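Local structure of extracellular solute-binding protein family 1 (Kribbella flavida, 5IXP) at residues S89-W94 and P311-A316; D93-S98 and T111-E116; E136-F141 and A260-G265; A181-Q186 and G353-E358. The protein probably captures a solute outside the cell membrane and delivers it to an ABC transporter, as other family 1 extracellular solute-binding proteins do. All coordinates share one frame; numbering follows the deposited sequence.

Contact 1. Residues S89-W94 and P311-A316. With FMT (formic acid), chain B.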
loop_
_atom_site.group_PDB
_atom_site.type_symbol
_atom_site.label_atom_id
_atom_site.label_comp_id
_atom_site.label_asym_id
_atom_site.label_seq_id
_atom_site.Cartn_x
_atom_site.Cartn_y
_atom_site.Cartn_z
ATOM N N SER A 89 5.847 14.092 14.612
ATOM C CA SER A 89 5.371 13.103 15.582
ATOM C C SER A 89 3.877 12.799 15.475
ATOM O O SER A 89 3.404 11.857 16.128
ATOM C CB SER A 89 5.675 13.608 16.980
ATOM O OG SER A 89 5.180 14.927 17.092
ATOM N N ARG A 90 3.125 13.587 14.706
ATOM C CA ARG A 90 1.720 13.290 14.446
ATOM C C ARG A 90 1.557 11.956 13.730
ATOM O O ARG A 90 0.590 11.225 13.981
ATOM C CB ARG A 90 1.118 14.436 13.612
ATOM C CG ARG A 90 -0.124 14.096 12.836
ATOM C CD ARG A 90 -0.376 15.098 11.701
ATOM N NE ARG A 90 -0.802 16.409 12.191
ATOM C CZ ARG A 90 -1.189 17.407 11.403
ATOM N NH1 ARG A 90 -1.574 18.558 11.935
ATOM N NH2 ARG A 90 -1.202 17.248 10.079
ATOM N N TRP A 91 2.491 11.620 12.845
ATOM C CA TRP A 91 2.390 10.456 11.975
ATOM C C TRP A 91 3.230 9.292 12.491
ATOM O O TRP A 91 4.205 9.474 13.224
ATOM C CB TRP A 91 2.862 10.799 10.562
ATOM C CG TRP A 91 1.947 11.672 9.744
ATOM C CD1 TRP A 91 0.874 11.266 8.997
ATOM C CD2 TRP A 91 2.052 13.086 9.556
ATOM N NE1 TRP A 91 0.293 12.346 8.371
ATOM C CE2 TRP A 91 1.003 13.474 8.691
ATOM C CE3 TRP A 91 2.935 14.060 10.029
ATOM C CZ2 TRP A 91 0.801 14.800 8.306
ATOM C CZ3 TRP A 91 2.736 15.387 9.638
ATOM C CH2 TRP A 91 1.673 15.740 8.786
ATOM N N LEU A 92 2.838 8.083 12.078
ATOM C CA LEU A 92 3.736 6.938 12.139
ATOM C C LEU A 92 5.065 7.299 11.489
ATOM O O LEU A 92 5.098 7.920 10.423
ATOM C CB LEU A 92 3.109 5.739 11.420
ATOM C CG LEU A 92 1.854 5.172 12.079
ATOM C CD1 LEU A 92 1.051 4.369 11.086
ATOM C CD2 LEU A 92 2.245 4.314 13.304
ATOM N N ASP A 93 6.166 6.915 12.139
ATOM C CA ASP A 93 7.477 7.330 11.644
ATOM C C ASP A 93 7.729 6.833 10.220
ATOM O O ASP A 93 8.295 7.561 9.393
ATOM C CB ASP A 93 8.586 6.872 12.599
ATOM C CG ASP A 93 8.533 5.372 12.927
ATOM O OD1 ASP A 93 9.411 4.925 13.705
ATOM O OD2 ASP A 93 7.636 4.641 12.437
ATOM N N TRP A 94 7.283 5.615 9.898
ATOM C CA TRP A 94 7.505 5.107 8.545
ATOM C C TRP A 94 6.685 5.866 7.501
ATOM O O TRP A 94 7.105 5.962 6.339
ATOM C CB TRP A 94 7.210 3.606 8.474
ATOM C CG TRP A 94 5.836 3.154 8.917
ATOM C CD1 TRP A 94 5.480 2.707 10.163
ATOM C CD2 TRP A 94 4.664 3.037 8.101
ATOM N NE1 TRP A 94 4.153 2.350 10.180
ATOM C CE2 TRP A 94 3.629 2.535 8.925
ATOM C CE3 TRP A 94 4.385 3.312 6.758
ATOM C CZ2 TRP A 94 2.345 2.300 8.453
ATOM C CZ3 TRP A 94 3.105 3.071 6.284
ATOM C CH2 TRP A 94 2.099 2.571 7.132
ATOM N N PRO A 311 -6.476 5.867 9.041
ATOM C CA PRO A 311 -5.597 7.006 9.356
ATOM C C PRO A 311 -4.138 6.600 9.496
ATOM O O PRO A 311 -3.814 5.481 9.895
ATOM C CB PRO A 311 -6.138 7.517 10.699
ATOM C CG PRO A 311 -7.565 7.079 10.723
ATOM C CD PRO A 311 -7.552 5.716 10.034
ATOM N N SER A 312 -3.251 7.537 9.170
ATOM C CA SER A 312 -1.828 7.362 9.427
ATOM C C SER A 312 -1.351 8.178 10.621
ATOM O O SER A 312 -0.151 8.189 10.909
ATOM C CB SER A 312 -1.007 7.717 8.182
ATOM O OG SER A 312 -1.117 9.094 7.833
ATOM N N THR A 313 -2.261 8.851 11.321
ATOM C CA THR A 313 -1.921 9.713 12.445
ATOM C C THR A 313 -2.177 8.963 13.748
ATOM O O THR A 313 -3.295 8.484 13.986
ATOM C CB THR A 313 -2.753 10.999 12.402
ATOM O OG1 THR A 313 -4.140 10.660 12.235
ATOM C CG2 THR A 313 -2.311 11.898 11.239
ATOM N N VAL A 314 -1.152 8.876 14.600
ATOM C CA VAL A 314 -1.246 7.952 15.736
ATOM C C VAL A 314 -2.328 8.371 16.726
ATOM O O VAL A 314 -2.911 7.516 17.410
ATOM C CB VAL A 314 0.118 7.803 16.433
ATOM C CG1 VAL A 314 1.131 7.156 15.492
ATOM C CG2 VAL A 314 0.621 9.154 16.939
ATOM N N ASP A 315 -2.615 9.672 16.839
ATOM C CA ASP A 315 -3.647 10.099 17.781
ATOM C C ASP A 315 -5.013 9.542 17.410
ATOM O O ASP A 315 -5.850 9.332 18.292
ATOM C CB ASP A 315 -3.732 11.625 17.851
ATOM C CG ASP A 315 -2.575 12.248 18.597
ATOM O OD1 ASP A 315 -1.764 11.501 19.166
ATOM O OD2 ASP A 315 -2.477 13.500 18.608
ATOM N N ALA A 316 -5.274 9.333 16.116
ATOM C CA ALA A 316 -6.562 8.793 15.708
ATOM C C ALA A 316 -6.788 7.396 16.267
ATOM O O ALA A 316 -7.942 6.974 16.415
ATOM C CB ALA A 316 -6.677 8.775 14.175
HETATM C C FMT B . -1.433 17.849 15.255
HETATM O O1 FMT B . -2.328 18.569 14.818
HETATM O O2 FMT B . -1.369 16.639 15.050
HETATM O O HOH W 1 -1.470 11.928 15.546
#

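Contact 2. Residues D93-S98 and T111-E116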
loop_
_atom_site.group_PDB
_atom_site.type_symbol
_atom_site.label_atom_id
_atom_site.label_comp_id
_atom_site.label_asym_id
_atom_site.label_seq_id
_atom_site.Cartn_x
_atom_site.Cartn_y
_atom_site.Cartn_z
ATOM N N ASP A 93 6.166 6.915 12.139
ATOM C CA ASP A 93 7.477 7.330 11.644
ATOM C C ASP A 93 7.729 6.833 10.220
ATOM O O ASP A 93 8.295 7.561 9.393
ATOM C CB ASP A 93 8.586 6.872 12.599
ATOM C CG ASP A 93 8.533 5.372 12.927
ATOM O OD1 ASP A 93 9.411 4.925 13.705
ATOM O OD2 ASP A 93 7.636 4.641 12.437
ATOM N N TRP A 94 7.283 5.615 9.898
ATOM C CA TRP A 94 7.505 5.107 8.545
ATOM C C TRP A 94 6.685 5.866 7.501
ATOM O O TRP A 94 7.105 5.962 6.339
ATOM C CB TRP A 94 7.210 3.606 8.474
ATOM C CG TRP A 94 5.836 3.154 8.917
ATOM C CD1 TRP A 94 5.480 2.707 10.163
ATOM C CD2 TRP A 94 4.664 3.037 8.101
ATOM N NE1 TRP A 94 4.153 2.350 10.180
ATOM C CE2 TRP A 94 3.629 2.535 8.925
ATOM C CE3 TRP A 94 4.385 3.312 6.758
ATOM C CZ2 TRP A 94 2.345 2.300 8.453
ATOM C CZ3 TRP A 94 3.105 3.071 6.284
ATOM C CH2 TRP A 94 2.099 2.571 7.132
ATOM N N LYS A 95 5.525 6.405 7.880
ATOM C CA LYS A 95 4.766 7.219 6.938
ATOM C C LYS A 95 5.526 8.493 6.591
ATOM O O LYS A 95 5.605 8.876 5.419
ATOM C CB LYS A 95 3.381 7.549 7.511
ATOM C CG LYS A 95 2.476 8.365 6.557
ATOM C CD LYS A 95 1.941 7.500 5.421
ATOM C CE LYS A 95 0.975 8.283 4.521
ATOM N NZ LYS A 95 0.398 7.450 3.406
ATOM N N VAL A 96 6.109 9.154 7.598
ATOM C CA VAL A 96 6.893 10.360 7.339
ATOM C C VAL A 96 8.097 10.029 6.474
ATOM O O VAL A 96 8.425 10.760 5.529
ATOM C CB VAL A 96 7.334 11.014 8.663
ATOM C CG1 VAL A 96 8.215 12.231 8.385
ATOM C CG2 VAL A 96 6.143 11.389 9.507
ATOM N N ALA A 97 8.767 8.913 6.777
ATOM C CA ALA A 97 10.021 8.578 6.110
ATOM C C ALA A 97 9.828 8.389 4.611
ATOM O O ALA A 97 10.707 8.746 3.817
ATOM C CB ALA A 97 10.623 7.312 6.737
ATOM N N SER A 98 8.686 7.830 4.199
ATOM C CA SER A 98 8.475 7.551 2.782
ATOM C C SER A 98 8.340 8.818 1.951
ATOM O O SER A 98 8.487 8.751 0.725
ATOM C CB SER A 98 7.239 6.671 2.580
ATOM O OG SER A 98 7.389 5.406 3.208
ATOM N N THR A 111 -1.637 11.052 4.149
ATOM C CA THR A 111 -3.074 10.877 4.307
ATOM C C THR A 111 -3.334 9.484 4.870
ATOM O O THR A 111 -2.982 9.228 6.025
ATOM C CB THR A 111 -3.817 11.124 2.983
ATOM O OG1 THR A 111 -3.473 10.120 2.019
ATOM C CG2 THR A 111 -3.442 12.503 2.422
ATOM N N ASP A 112 -3.929 8.572 4.095
ATOM C CA ASP A 112 -4.270 7.267 4.651
ATOM C C ASP A 112 -3.134 6.255 4.436
ATOM O O ASP A 112 -2.092 6.561 3.844
ATOM C CB ASP A 112 -5.592 6.767 4.060
ATOM C CG ASP A 112 -5.526 6.542 2.549
ATOM O OD1 ASP A 112 -4.613 7.081 1.889
ATOM O OD2 ASP A 112 -6.406 5.826 2.016
ATOM N N ILE A 113 -3.329 5.034 4.952
ATOM C CA ILE A 113 -2.380 3.934 4.783
ATOM C C ILE A 113 -3.149 2.642 4.521
ATOM O O ILE A 113 -4.367 2.569 4.691
ATOM C CB ILE A 113 -1.452 3.746 6.009
ATOM C CG1 ILE A 113 -2.250 3.812 7.323
ATOM C CG2 ILE A 113 -0.310 4.764 5.980
ATOM C CD1 ILE A 113 -1.443 3.309 8.552
ATOM N N GLY A 114 -2.408 1.604 4.130
ATOM C CA GLY A 114 -2.973 0.287 3.949
ATOM C C GLY A 114 -2.251 -0.753 4.781
ATOM O O GLY A 114 -1.595 -1.658 4.248
ATOM N N PRO A 115 -2.340 -0.647 6.109
ATOM C CA PRO A 115 -1.664 -1.642 6.957
ATOM C C PRO A 115 -2.253 -3.022 6.712
ATOM O O PRO A 115 -3.464 -3.180 6.553
ATOM C CB PRO A 115 -1.944 -1.145 8.378
ATOM C CG PRO A 115 -3.272 -0.459 8.258
ATOM C CD PRO A 115 -3.215 0.242 6.899
ATOM N N GLU A 116 -1.382 -4.026 6.652
ATOM C CA GLU A 116 -1.761 -5.326 6.124
ATOM C C GLU A 116 -1.907 -6.381 7.208
ATOM O O GLU A 116 -1.086 -6.467 8.128
ATOM C CB GLU A 116 -0.743 -5.807 5.101
ATOM C CG GLU A 116 -0.729 -4.939 3.842
ATOM C CD GLU A 116 0.292 -5.411 2.859
ATOM O OE1 GLU A 116 1.493 -5.166 3.083
ATOM O OE2 GLU A 116 -0.110 -6.036 1.866
#

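Contact 3. Residues E136-F141 and A260-G265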
loop_
_atom_site.group_PDB
_atom_site.type_symbol
_atom_site.label_atom_id
_atom_site.label_comp_id
_atom_site.label_asym_id
_atom_site.label_seq_id
_atom_site.Cartn_x
_atom_site.Cartn_y
_atom_site.Cartn_z
ATOM N N GLU A 136 -5.943 -18.162 16.992
ATOM C CA GLU A 136 -5.116 -19.331 16.712
ATOM C C GLU A 136 -4.458 -19.242 15.339
ATOM O O GLU A 136 -3.301 -19.653 15.175
ATOM C CB GLU A 136 -5.963 -20.597 16.809
ATOM C CG GLU A 136 -6.525 -20.851 18.202
ATOM C CD GLU A 136 -5.437 -21.172 19.210
ATOM O OE1 GLU A 136 -4.356 -21.631 18.791
ATOM O OE2 GLU A 136 -5.664 -20.974 20.422
ATOM N N VAL A 137 -5.185 -18.736 14.339
ATOM C CA VAL A 137 -4.613 -18.593 12.999
ATOM C C VAL A 137 -3.413 -17.655 13.024
ATOM O O VAL A 137 -2.400 -17.898 12.353
ATOM C CB VAL A 137 -5.695 -18.118 12.008
ATOM C CG1 VAL A 137 -5.076 -17.688 10.667
ATOM C CG2 VAL A 137 -6.733 -19.225 11.789
ATOM N N ALA A 138 -3.499 -16.578 13.812
ATOM C CA ALA A 138 -2.390 -15.632 13.915
ATOM C C ALA A 138 -1.086 -16.319 14.311
ATOM O O ALA A 138 -0.007 -15.888 13.885
ATOM C CB ALA A 138 -2.737 -14.523 14.917
ATOM N N LYS A 139 -1.158 -17.385 15.114
ATOM C CA LYS A 139 0.060 -18.070 15.538
ATOM C C LYS A 139 0.703 -18.882 14.423
ATOM O O LYS A 139 1.868 -19.259 14.554
ATOM C CB LYS A 139 -0.232 -18.987 16.724
ATOM C CG LYS A 139 -0.845 -18.287 17.923
ATOM C CD LYS A 139 -1.204 -19.308 18.999
ATOM C CE LYS A 139 -1.957 -18.666 20.141
ATOM N NZ LYS A 139 -2.368 -19.683 21.152
ATOM N N LEU A 140 -0.017 -19.155 13.335
ATOM C CA LEU A 140 0.549 -19.919 12.229
ATOM C C LEU A 140 1.546 -19.126 11.393
ATOM O O LEU A 140 2.405 -19.734 10.742
ATOM C CB LEU A 140 -0.556 -20.405 11.296
ATOM C CG LEU A 140 -1.550 -21.452 11.754
ATOM C CD1 LEU A 140 -2.564 -21.663 10.635
ATOM C CD2 LEU A 140 -0.819 -22.734 12.075
ATOM N N PHE A 141 1.444 -17.800 11.369
ATOM C CA PHE A 141 2.134 -17.017 10.340
ATOM C C PHE A 141 3.134 -15.990 10.856
ATOM O O PHE A 141 3.126 -14.859 10.358
ATOM C CB PHE A 141 1.124 -16.232 9.497
ATOM C CG PHE A 141 0.015 -17.056 8.944
ATOM C CD1 PHE A 141 0.247 -18.347 8.494
ATOM C CD2 PHE A 141 -1.272 -16.537 8.873
ATOM C CE1 PHE A 141 -0.787 -19.110 7.983
ATOM C CE2 PHE A 141 -2.305 -17.293 8.356
ATOM C CZ PHE A 141 -2.062 -18.588 7.916
ATOM N N ALA A 260 -6.895 -12.301 10.394
ATOM C CA ALA A 260 -6.009 -12.613 11.504
ATOM C C ALA A 260 -5.081 -11.434 11.776
ATOM O O ALA A 260 -4.556 -10.817 10.845
ATOM C CB ALA A 260 -5.190 -13.873 11.206
ATOM N N ASP A 261 -4.876 -11.132 13.061
ATOM C CA ASP A 261 -4.070 -9.989 13.485
ATOM C C ASP A 261 -2.593 -10.381 13.456
ATOM O O ASP A 261 -1.951 -10.606 14.485
ATOM C CB ASP A 261 -4.502 -9.543 14.876
ATOM C CG ASP A 261 -3.811 -8.263 15.338
ATOM O OD1 ASP A 261 -2.973 -7.699 14.599
ATOM O OD2 ASP A 261 -4.105 -7.822 16.462
ATOM N N VAL A 262 -2.055 -10.461 12.238
ATOM C CA VAL A 262 -0.702 -10.966 12.024
ATOM C C VAL A 262 -0.273 -10.531 10.638
ATOM O O VAL A 262 -1.109 -10.308 9.756
ATOM C CB VAL A 262 -0.640 -12.511 12.172
ATOM C CG1 VAL A 262 -1.373 -13.183 11.013
ATOM C CG2 VAL A 262 0.805 -13.010 12.229
ATOM N N PHE A 263 1.041 -10.402 10.445
ATOM C CA PHE A 263 1.556 -10.283 9.099
ATOM C C PHE A 263 2.918 -10.967 9.115
ATOM O O PHE A 263 3.747 -10.649 9.984
ATOM C CB PHE A 263 1.688 -8.840 8.600
ATOM C CG PHE A 263 1.835 -8.748 7.112
ATOM C CD1 PHE A 263 0.745 -9.007 6.285
ATOM C CD2 PHE A 263 3.051 -8.427 6.534
ATOM C CE1 PHE A 263 0.862 -8.937 4.909
ATOM C CE2 PHE A 263 3.178 -8.356 5.145
ATOM C CZ PHE A 263 2.080 -8.613 4.338
ATOM N N PRO A 264 3.171 -11.906 8.208
ATOM C CA PRO A 264 4.457 -12.610 8.223
ATOM C C PRO A 264 5.606 -11.622 8.099
ATOM O O PRO A 264 5.585 -10.726 7.252
ATOM C CB PRO A 264 4.367 -13.543 7.007
ATOM C CG PRO A 264 2.895 -13.689 6.738
ATOM C CD PRO A 264 2.312 -12.339 7.095
ATOM N N GLY A 265 6.606 -11.780 8.970
ATOM C CA GLY A 265 7.734 -10.877 9.005
ATOM C C GLY A 265 7.551 -9.673 9.897
ATOM O O GLY A 265 8.495 -8.895 10.058
#

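Contact 4. Residues A181-Q186 and G353-E358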
loop_
_atom_site.group_PDB
_atom_site.type_symbol
_atom_site.label_atom_id
_atom_site.label_comp_id
_atom_site.label_asym_id
_atom_site.label_seq_id
_atom_site.Cartn_x
_atom_site.Cartn_y
_atom_site.Cartn_z
ATOM N N ALA A 181 16.157 -3.388 -1.365
ATOM C CA ALA A 181 15.659 -4.184 -2.473
ATOM C C ALA A 181 16.512 -3.887 -3.695
ATOM O O ALA A 181 17.441 -4.631 -4.011
ATOM C CB ALA A 181 14.176 -3.892 -2.734
ATOM N N TYR A 182 16.237 -2.778 -4.363
ATOM C CA TYR A 182 16.935 -2.480 -5.599
ATOM C C TYR A 182 18.036 -1.443 -5.444
ATOM O O TYR A 182 18.920 -1.375 -6.308
ATOM C CB TYR A 182 15.928 -2.011 -6.651
ATOM C CG TYR A 182 14.805 -2.995 -6.863
ATOM C CD1 TYR A 182 15.069 -4.342 -7.137
ATOM C CD2 TYR A 182 13.481 -2.594 -6.776
ATOM C CE1 TYR A 182 14.035 -5.250 -7.332
ATOM C CE2 TYR A 182 12.440 -3.496 -6.970
ATOM C CZ TYR A 182 12.718 -4.819 -7.248
ATOM O OH TYR A 182 11.680 -5.707 -7.447
ATOM N N TYR A 183 18.019 -0.649 -4.372
ATOM C CA TYR A 183 18.906 0.497 -4.265
ATOM C C TYR A 183 19.638 0.519 -2.937
ATOM O O TYR A 183 19.094 0.144 -1.895
ATOM C CB TYR A 183 18.141 1.813 -4.415
ATOM C CG TYR A 183 17.712 2.141 -5.824
ATOM C CD1 TYR A 183 18.550 2.842 -6.677
ATOM C CD2 TYR A 183 16.463 1.750 -6.300
ATOM C CE1 TYR A 183 18.157 3.155 -7.966
ATOM C CE2 TYR A 183 16.058 2.058 -7.589
ATOM C CZ TYR A 183 16.909 2.763 -8.418
ATOM O OH TYR A 183 16.514 3.079 -9.700
ATOM N N SER A 184 20.883 0.984 -2.989
ATOM C CA SER A 184 21.553 1.462 -1.794
ATOM C C SER A 184 20.982 2.820 -1.389
ATOM O O SER A 184 20.229 3.458 -2.131
ATOM C CB SER A 184 23.053 1.594 -2.031
ATOM O OG SER A 184 23.336 2.799 -2.730
ATOM N N ASN A 185 21.380 3.281 -0.204
ATOM C CA ASN A 185 20.890 4.565 0.283
ATOM C C ASN A 185 21.398 5.751 -0.529
ATOM O O ASN A 185 20.849 6.850 -0.393
ATOM C CB ASN A 185 21.261 4.736 1.752
ATOM C CG ASN A 185 20.291 4.035 2.666
ATOM O OD1 ASN A 185 19.078 4.118 2.470
ATOM N ND2 ASN A 185 20.812 3.324 3.657
ATOM N N GLN A 186 22.414 5.563 -1.368
ATOM C CA GLN A 186 22.885 6.617 -2.258
ATOM C C GLN A 186 22.363 6.445 -3.681
ATOM O O GLN A 186 23.021 6.868 -4.638
ATOM C CB GLN A 186 24.413 6.681 -2.250
ATOM C CG GLN A 186 25.020 6.903 -0.871
ATOM C CD GLN A 186 25.201 5.614 -0.092
ATOM O OE1 GLN A 186 25.252 4.529 -0.669
ATOM N NE2 GLN A 186 25.291 5.729 1.227
ATOM N N GLY A 353 14.772 4.065 -4.948
ATOM C CA GLY A 353 15.522 4.926 -5.835
ATOM C C GLY A 353 14.718 5.453 -7.009
ATOM O O GLY A 353 13.524 5.178 -7.152
ATOM N N PRO A 354 15.382 6.205 -7.894
ATOM C CA PRO A 354 14.648 6.997 -8.898
ATOM C C PRO A 354 13.860 6.175 -9.895
ATOM O O PRO A 354 12.935 6.709 -10.517
ATOM C CB PRO A 354 15.758 7.793 -9.605
ATOM C CG PRO A 354 16.936 7.726 -8.696
ATOM C CD PRO A 354 16.836 6.413 -7.980
ATOM N N ARG A 355 14.200 4.910 -10.098
ATOM C CA ARG A 355 13.490 4.083 -11.063
ATOM C C ARG A 355 12.931 2.826 -10.405
ATOM O O ARG A 355 12.824 1.774 -11.041
ATOM C CB ARG A 355 14.404 3.743 -12.242
ATOM C CG ARG A 355 14.784 4.973 -13.078
ATOM C CD ARG A 355 14.451 4.754 -14.548
ATOM N NE ARG A 355 13.193 5.378 -14.926
ATOM C CZ ARG A 355 12.637 5.273 -16.130
ATOM N NH1 ARG A 355 13.227 4.542 -17.071
ATOM N NH2 ARG A 355 11.478 5.881 -16.391
ATOM N N ASP A 356 12.534 2.942 -9.134
ATOM C CA ASP A 356 12.136 1.762 -8.368
ATOM C C ASP A 356 10.941 1.050 -8.996
ATOM O O ASP A 356 10.920 -0.184 -9.086
ATOM C CB ASP A 356 11.823 2.154 -6.926
ATOM C CG ASP A 356 12.180 1.059 -5.946
ATOM O OD1 ASP A 356 13.371 0.954 -5.594
ATOM O OD2 ASP A 356 11.284 0.294 -5.540
ATOM N N GLY A 357 9.937 1.806 -9.438
ATOM C CA GLY A 357 8.756 1.178 -10.009
ATOM C C GLY A 357 9.046 0.488 -11.328
ATOM O O GLY A 357 8.521 -0.599 -11.602
ATOM N N GLU A 358 9.889 1.107 -12.159
ATOM C CA GLU A 358 10.249 0.515 -13.441
ATOM C C GLU A 358 11.062 -0.756 -13.250
ATOM O O GLU A 358 10.876 -1.730 -13.988
ATOM C CB GLU A 358 11.033 1.523 -14.281
ATOM C CG GLU A 358 10.219 2.709 -14.767
ATOM C CD GLU A 358 10.044 3.814 -13.719
ATOM O OE1 GLU A 358 10.479 3.661 -12.555
ATOM O OE2 GLU A 358 9.459 4.853 -14.070
HETATM O O HOH W 2 14.462 -0.520 -3.786
#

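Contact 1. Residues S89-W94 and P311-A316
The backbones of 89-94 and 311-316 meet in a single antiparallel beta bridge between W91 and T313, whose CA atoms are 4.4 Å apart. These two form a non-hydrogen-bonded pair flanked by two hydrogen bonds, both nearly along the carbonyl axis: V314 N donates to R90 O at 3.0 Å, and L92 N to S312 O at 3.2 Å. R90 O also accepts from water 1, which takes the N-H of D315, so one carbonyl receives two donors. The chains then part, L92 standing at the N-cap of helix 93-98 and V314 opening a 3-10 turn.

T313 is the small filler between two large side chains. With OG1 held between its own N and carbonyl carbon, CG2 points along R90, 3.5 Å from R90 CG, and lies over the five-membered ring of W91, 4.2 Å from the centroid in a CH-pi contact. R90 CD lies over the same face, above the six-membered ring, 3.4 Å from the plane. Its guanidinium grips edge-on, through NE and NH1, a formate probably from the crystallisation liquor, while NH2 donates to A292 O. S312 OG lies in the indole plane, 3.2 Å from W91 CD1, but its hydrogen bond goes to T111 O, and W91 NE1 binds G110 O; buried polar atoms are thus satisfied by strand 108-121. L92 CD2 crosses V314 CG1 obliquely at 3.8 Å.

In this alpha/beta solute-binding fold the single bridge joins the loop leading into helix 93-98 to the loop leaving strand 310-311.

Contact 2. Residues D93-S98 and T111-E116
I113 lies between two side chains from consecutive residues of helix 93-98. Its CG2 branch does most of the touching: it stands 3.5 Å from W94 CH2, the far corner of the indole, and 3.6 Å from K95 CD. CD1, at the end of the other branch, reaches the same corner of the indole. W94 and K95 both cross I113 obliquely, so a beta-branched residue suits the place: its CG2 sits in the angle between the indole and the lysine chain, and CD1 adds a second methyl against the indole.

The torsions account for this. W94 takes the crowded chi1 position (56°), CG lying between the backbone N and the carbonyl carbon, which swings the six-membered ring toward the strand even though the CB itself does not point there. K95 leaves the helix with CG anti to the backbone N and bends once, at chi2 (74°); beyond that it is extended, so its methylenes pass I113 and CE comes within 3.8 Å of T111 N. The ammonium ends on the strand backbone, where NZ donates to D112 O at 2.7 Å, nearly along the C=O axis. D112 OD1, at 5.2 Å from K95 NZ, is not in contact but would probably help to stabilise the buried positive charge.

The axes of 93-98 and 111-116 come within 10.7 Å at 113°, so the helix lies across strand 108-121. K95 NZ has a second carbonyl partner, S273 O on strand 269-276, and a cation-pi contact with Y274 of that strand. W94 NE1 binds A343 O in helix 335-344, a helix that also packs A343 against I113.

Contact 3. Residues E136-F141 and A260-G265
Two tight turns pack together here beside the sheet of the alpha/beta solute-binding fold: a type I beta turn, A138-F141, at the end of helix 134-138, and an inverse gamma turn centred on D261, just after strand 257-260. The gamma turn, closed by a weak bond from V262 N to A260 O (2.9 Å), pushes V262 into the helix end. Small residues allow the close approach: A260 CB meets V137 CG1 at 3.9 Å, and A138 CB meets V262 CB at 4.0 Å.

V262 divides its two branches. CG1, in the crowded position between N and carbonyl carbon (chi1 69°), touches F141 CD2 at the ring edge, 4.0 Å away and near the ring plane; CG2 rests against two carbonyls, 3.4 Å from A138 O and 3.5 Å from F141 O. An alanine here would lose both branches and would probably loosen the fit of F141 and the turn against this loop. D261 turns its carboxylate to R342 and N341 of helix 335-344, tying the gamma turn to that helix. Finally, the P264 ring packs its CG against F141 CB, while P264 CA makes a C-H...O contact of 3.4 Å with F141 O.

Contact 4. Residues A181-Q186 and G353-E358
One face of the Y183 ring is laid flat on the backbone of G353: G353 CA sits 3.3 Å from the ring centroid, 11° off the normal, in a CH-pi contact. A side chain here would point straight at the ring, so only glycine leaves room for so close an approach. At the edge, near the ring plane, D356 OD1 lies 3.3 Å from Y183 CD2, the carboxylate sliding past the ring with planes 31° apart. P354 CD comes obliquely to Y183 CE1 at 3.5 Å. The phenol oxygen, Y183 OH, accepts from R355 N at 3.0 Å. A phenylalanine here would remove the hydroxyl that accepts from R355 N, and would probably loosen the hold of the 181-186 loop on the start of helix 356-371.

The Y182 ring offers an edge to the same carboxylate, Y182 CD2 lying 3.7 Å from D356 OD1, while A181 CB lies toward the rim of one face. D356 OD1 also takes a weak bond from G353 N, and water 2, 2.6 Å from D356 OD1, links it to Y182 N.

Helix 356-371 carries D356 in its first turn and adds I359, whose side chain touches both tyrosines, N360 for the Y182 hydroxyl, and F363, whose ring meets that of Y182 with the planes about 20° apart. W171 and R175 of helix 167-175 also touch Y182.

Contact 1 opens at 89-94, and contact 2 begins almost at once, sharing D93 and W94; it closes after a short excursion, when the chain returns as segment 111-116 of strand 108-121. Contact 3 opens at 136-141 and closes at 260-265, still within the span that contact 1 completes at 311-316; it joins the end of helix 134-138 to the loop after strand 257-260. Contact 4 leaves from 181-186, inside both longer spans, and closes only at 353-358, so it crosses contacts 1 and 3. Contacts 1 and 2 touch, binding helix 93-98 to strand 108-121 and the segment after strand 310-311. Contact 3 meets contact 2 through F263 and E116; contact 4 touches none, joining a loop to helix 356-371.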